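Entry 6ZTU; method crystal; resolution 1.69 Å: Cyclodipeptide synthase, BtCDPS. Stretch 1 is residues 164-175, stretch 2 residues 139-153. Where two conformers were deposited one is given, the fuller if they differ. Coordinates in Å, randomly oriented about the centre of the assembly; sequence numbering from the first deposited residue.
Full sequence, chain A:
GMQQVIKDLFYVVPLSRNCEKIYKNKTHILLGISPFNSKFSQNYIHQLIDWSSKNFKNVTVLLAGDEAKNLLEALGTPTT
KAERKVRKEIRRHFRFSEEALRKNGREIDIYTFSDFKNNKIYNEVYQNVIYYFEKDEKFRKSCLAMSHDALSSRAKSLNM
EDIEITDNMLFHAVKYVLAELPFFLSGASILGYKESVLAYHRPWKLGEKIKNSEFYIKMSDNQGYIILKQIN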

# COMPACT_ATOMS: atom_id res chain seq x y z
N GLU A 164 -23.45 0.38 -9.63
CA GLU A 164 -23.52 -0.83 -8.82
C GLU A 164 -22.17 -1.54 -8.86
O GLU A 164 -21.60 -1.73 -9.94
CB GLU A 164 -24.62 -1.75 -9.34
CG GLU A 164 -24.95 -2.91 -8.42
CD GLU A 164 -26.24 -3.61 -8.81
OE1 GLU A 164 -27.26 -2.92 -9.01
OE2 GLU A 164 -26.22 -4.86 -8.91
N ILE A 165 -21.66 -1.93 -7.70
CA ILE A 165 -20.42 -2.71 -7.63
C ILE A 165 -20.81 -4.19 -7.63
O ILE A 165 -21.35 -4.70 -6.65
CB ILE A 165 -19.58 -2.35 -6.41
CG1 ILE A 165 -19.14 -0.89 -6.49
CG2 ILE A 165 -18.36 -3.25 -6.33
CD1 ILE A 165 -18.32 -0.44 -5.30
N THR A 166 -20.53 -4.87 -8.74
CA THR A 166 -20.92 -6.25 -8.92
C THR A 166 -19.83 -7.19 -8.41
O THR A 166 -18.72 -6.78 -8.09
CB THR A 166 -21.20 -6.54 -10.40
OG1 THR A 166 -19.96 -6.59 -11.12
CG2 THR A 166 -22.07 -5.43 -11.00
N ASP A 167 -20.18 -8.48 -8.35
CA ASP A 167 -19.19 -9.49 -8.00
C ASP A 167 -18.08 -9.56 -9.04
O ASP A 167 -16.90 -9.68 -8.70
CB ASP A 167 -19.85 -10.85 -7.85
CG ASP A 167 -20.61 -10.99 -6.56
OD1 ASP A 167 -20.92 -9.96 -5.93
OD2 ASP A 167 -20.88 -12.15 -6.18
N ASN A 168 -18.45 -9.50 -10.33
CA ASN A 168 -17.44 -9.55 -11.37
C ASN A 168 -16.48 -8.37 -11.27
O ASN A 168 -15.29 -8.51 -11.55
CB ASN A 168 -18.09 -9.61 -12.75
CG ASN A 168 -18.16 -11.03 -13.29
OD1 ASN A 168 -19.04 -11.82 -12.93
ND2 ASN A 168 -17.21 -11.38 -14.15
N MET A 169 -16.98 -7.20 -10.86
CA MET A 169 -16.10 -6.08 -10.58
C MET A 169 -15.18 -6.39 -9.41
O MET A 169 -13.97 -6.17 -9.48
CB MET A 169 -16.93 -4.82 -10.30
CG MET A 169 -17.55 -4.19 -11.55
SD MET A 169 -18.81 -2.95 -11.14
CE MET A 169 -17.85 -1.70 -10.30
N LEU A 170 -15.75 -6.92 -8.32
CA LEU A 170 -14.96 -7.22 -7.13
C LEU A 170 -13.87 -8.24 -7.42
O LEU A 170 -12.74 -8.10 -6.93
CB LEU A 170 -15.86 -7.75 -6.01
CG LEU A 170 -16.85 -6.77 -5.38
CD1 LEU A 170 -17.74 -7.49 -4.36
CD2 LEU A 170 -16.12 -5.61 -4.73
N PHE A 171 -14.20 -9.28 -8.17
CA PHE A 171 -13.22 -10.33 -8.43
C PHE A 171 -12.15 -9.87 -9.41
O PHE A 171 -11.02 -10.36 -9.36
CB PHE A 171 -13.91 -11.60 -8.92
CG PHE A 171 -14.37 -12.50 -7.80
CD1 PHE A 171 -13.54 -13.48 -7.30
CD2 PHE A 171 -15.63 -12.35 -7.24
CE1 PHE A 171 -13.94 -14.30 -6.27
CE2 PHE A 171 -16.06 -13.17 -6.20
CZ PHE A 171 -15.21 -14.15 -5.72
N HIS A 172 -12.48 -8.92 -10.29
CA HIS A 172 -11.45 -8.37 -11.17
C HIS A 172 -10.50 -7.48 -10.39
O HIS A 172 -9.27 -7.60 -10.51
CB HIS A 172 -12.09 -7.60 -12.32
CG HIS A 172 -11.12 -7.27 -13.43
ND1 HIS A 172 -10.47 -8.24 -14.16
CD2 HIS A 172 -10.70 -6.08 -13.91
CE1 HIS A 172 -9.69 -7.66 -15.06
NE2 HIS A 172 -9.82 -6.35 -14.93
N ALA A 173 -11.05 -6.57 -9.58
CA ALA A 173 -10.22 -5.66 -8.79
C ALA A 173 -9.49 -6.35 -7.64
O ALA A 173 -8.49 -5.80 -7.15
CB ALA A 173 -11.07 -4.52 -8.24
N VAL A 174 -9.94 -7.51 -7.18
CA VAL A 174 -9.24 -8.14 -6.06
C VAL A 174 -7.87 -8.65 -6.51
O VAL A 174 -7.00 -8.91 -5.66
CB VAL A 174 -10.09 -9.25 -5.42
CG1 VAL A 174 -9.99 -10.56 -6.19
CG2 VAL A 174 -9.71 -9.46 -3.93
N LYS A 175 -7.63 -8.77 -7.81
CA LYS A 175 -6.28 -9.11 -8.27
C LYS A 175 -5.28 -8.05 -7.83
O LYS A 175 -4.12 -8.37 -7.54
CB LYS A 175 -6.28 -9.28 -9.79
CG LYS A 175 -7.01 -10.54 -10.21
CD LYS A 175 -7.23 -10.59 -11.71
CE LYS A 175 -8.09 -11.79 -12.07
NZ LYS A 175 -7.55 -13.02 -11.44
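Stretch 2 139-153: FRKSCLAMSHDALSS

Stretch 2 is helical from Phe 139 to Ser 153 and crosses the helix that begins at Asp 167 nearly at right angles: the N-to-C directions differ by 96°, and the axes approach to 8.4 Å. The backbones come nearest at Val 174 CA and Ser 147 CA, 4.9 Å apart.

The one hydrogen bond between the stretches runs from Ser 147 OG to Leu 170 O, at 2.8 Å. That carbonyl also accepts the helical bond from Val 174 N, so the serine, its chi1 in t, joins the neighbouring helix without breaking its backbone pattern. Ala 173 CB packs against the same OG at 3.4 Å.

Apolar packing surrounds this polar point. Leu 170 is a knob in a hole made by Leu 144, Ser 147, His 148 and Leu 151, its CD2 reaching His 148 CA at 3.5 Å. Both Leu 151 methyls lie against Ala 173 CB, CD2 at 3.7 Å and CD1 at 3.8 Å, while Val 174 CG2 meets Cys 143 CB at 4.0 Å.

Rings finish the contact. Leu 144 CD2 sits over one face of the Phe 171 ring; at the ring's edge, Arg 140 NH2 lies 3.0 Å from Phe 171 CE1. Ile 165 CD1 covers a face of His 148, 3.8 Å from NE2.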

# COMPACT_ATOMS: atom_id res chain seq x y z
N PHE A 139 -11.13 -15.49 4.79
CA PHE A 139 -10.09 -14.64 4.23
C PHE A 139 -10.51 -14.07 2.88
O PHE A 139 -10.29 -12.88 2.59
CB PHE A 139 -8.81 -15.46 4.09
CG PHE A 139 -7.63 -14.67 3.62
CD1 PHE A 139 -7.04 -13.73 4.46
CD2 PHE A 139 -7.11 -14.87 2.35
CE1 PHE A 139 -5.94 -13.00 4.03
CE2 PHE A 139 -6.00 -14.13 1.92
CZ PHE A 139 -5.42 -13.20 2.76
N ARG A 140 -11.15 -14.90 2.05
CA ARG A 140 -11.67 -14.44 0.76
C ARG A 140 -12.62 -13.27 0.96
O ARG A 140 -12.53 -12.26 0.25
CB ARG A 140 -12.37 -15.62 0.07
CG ARG A 140 -12.81 -15.43 -1.38
CD ARG A 140 -13.52 -16.71 -1.81
NE ARG A 140 -14.01 -16.72 -3.18
CZ ARG A 140 -13.30 -17.15 -4.22
NH1 ARG A 140 -12.06 -17.58 -4.06
NH2 ARG A 140 -13.84 -17.15 -5.43
N LYS A 141 -13.52 -13.38 1.94
CA LYS A 141 -14.47 -12.31 2.21
C LYS A 141 -13.75 -11.00 2.56
O LYS A 141 -14.13 -9.93 2.08
CB LYS A 141 -15.42 -12.74 3.33
CG LYS A 141 -16.57 -11.80 3.61
CD LYS A 141 -17.53 -12.44 4.64
CE LYS A 141 -18.71 -11.51 4.98
NZ LYS A 141 -18.29 -10.27 5.70
N SER A 142 -12.71 -11.08 3.39
CA SER A 142 -11.97 -9.87 3.76
C SER A 142 -11.23 -9.27 2.57
O SER A 142 -11.16 -8.04 2.43
CB SER A 142 -10.96 -10.19 4.87
OG SER A 142 -11.62 -10.25 6.12
N CYS A 143 -10.65 -10.12 1.73
CA CYS A 143 -9.98 -9.61 0.54
C CYS A 143 -10.97 -8.93 -0.40
O CYS A 143 -10.67 -7.87 -0.95
CB CYS A 143 -9.25 -10.72 -0.21
SG CYS A 143 -7.82 -11.40 0.69
N LEU A 144 -12.14 -9.53 -0.60
CA LEU A 144 -13.15 -8.91 -1.44
C LEU A 144 -13.65 -7.60 -0.84
O LEU A 144 -14.02 -6.68 -1.58
CB LEU A 144 -14.32 -9.88 -1.65
CG LEU A 144 -13.93 -11.09 -2.51
CD1 LEU A 144 -14.99 -12.20 -2.49
CD2 LEU A 144 -13.62 -10.68 -3.95
N ALA A 145 -13.67 -7.49 0.49
CA ALA A 145 -14.00 -6.21 1.11
C ALA A 145 -12.94 -5.15 0.82
O ALA A 145 -13.27 -3.98 0.62
CB ALA A 145 -14.19 -6.38 2.62
N MET A 146 -11.66 -5.53 0.84
CA MET A 146 -10.63 -4.59 0.43
C MET A 146 -10.84 -4.17 -1.02
O MET A 146 -10.61 -3.01 -1.38
CB MET A 146 -9.23 -5.21 0.58
CG MET A 146 -8.70 -5.18 1.98
SD MET A 146 -6.95 -5.67 2.01
CE MET A 146 -6.17 -4.23 1.31
N SER A 147 -11.27 -5.11 -1.86
CA SER A 147 -11.56 -4.81 -3.25
C SER A 147 -12.72 -3.83 -3.36
O SER A 147 -12.67 -2.85 -4.11
CB SER A 147 -11.88 -6.11 -4.00
OG SER A 147 -12.19 -5.84 -5.36
N HIS A 148 -13.78 -4.08 -2.59
CA HIS A 148 -14.92 -3.17 -2.57
C HIS A 148 -14.50 -1.77 -2.15
O HIS A 148 -14.92 -0.78 -2.75
CB HIS A 148 -15.99 -3.73 -1.63
CG HIS A 148 -17.32 -3.07 -1.78
ND1 HIS A 148 -17.59 -1.81 -1.27
CD2 HIS A 148 -18.46 -3.48 -2.39
CE1 HIS A 148 -18.84 -1.48 -1.56
NE2 HIS A 148 -19.39 -2.47 -2.24
N ASP A 149 -13.66 -1.67 -1.10
CA ASP A 149 -13.16 -0.37 -0.66
C ASP A 149 -12.43 0.34 -1.78
O ASP A 149 -12.61 1.54 -2.00
CB ASP A 149 -12.21 -0.54 0.53
CG ASP A 149 -12.90 -0.98 1.79
OD1 ASP A 149 -14.15 -0.99 1.86
OD2 ASP A 149 -12.16 -1.34 2.73
N ALA A 150 -11.55 -0.39 -2.48
CA ALA A 150 -10.76 0.20 -3.55
C ALA A 150 -11.66 0.71 -4.68
O ALA A 150 -11.41 1.78 -5.24
CB ALA A 150 -9.76 -0.82 -4.09
N LEU A 151 -12.71 -0.04 -5.02
CA LEU A 151 -13.58 0.37 -6.12
C LEU A 151 -14.51 1.49 -5.69
O LEU A 151 -14.74 2.44 -6.45
CB LEU A 151 -14.39 -0.82 -6.63
CG LEU A 151 -13.61 -1.91 -7.37
CD1 LEU A 151 -14.53 -3.04 -7.80
CD2 LEU A 151 -12.87 -1.34 -8.59
N SER A 152 -15.05 1.41 -4.47
CA SER A 152 -15.98 2.44 -4.01
C SER A 152 -15.30 3.80 -3.90
O SER A 152 -15.87 4.82 -4.30
CB SER A 152 -16.60 2.01 -2.68
OG SER A 152 -15.89 2.57 -1.59
N SER A 153 -14.07 3.84 -3.38
CA SER A 153 -13.42 5.14 -3.21
C SER A 153 -13.05 5.75 -4.56
O SER A 153 -13.04 6.98 -4.69
CB SER A 153 -12.19 5.02 -2.31
OG SER A 153 -11.19 4.18 -2.87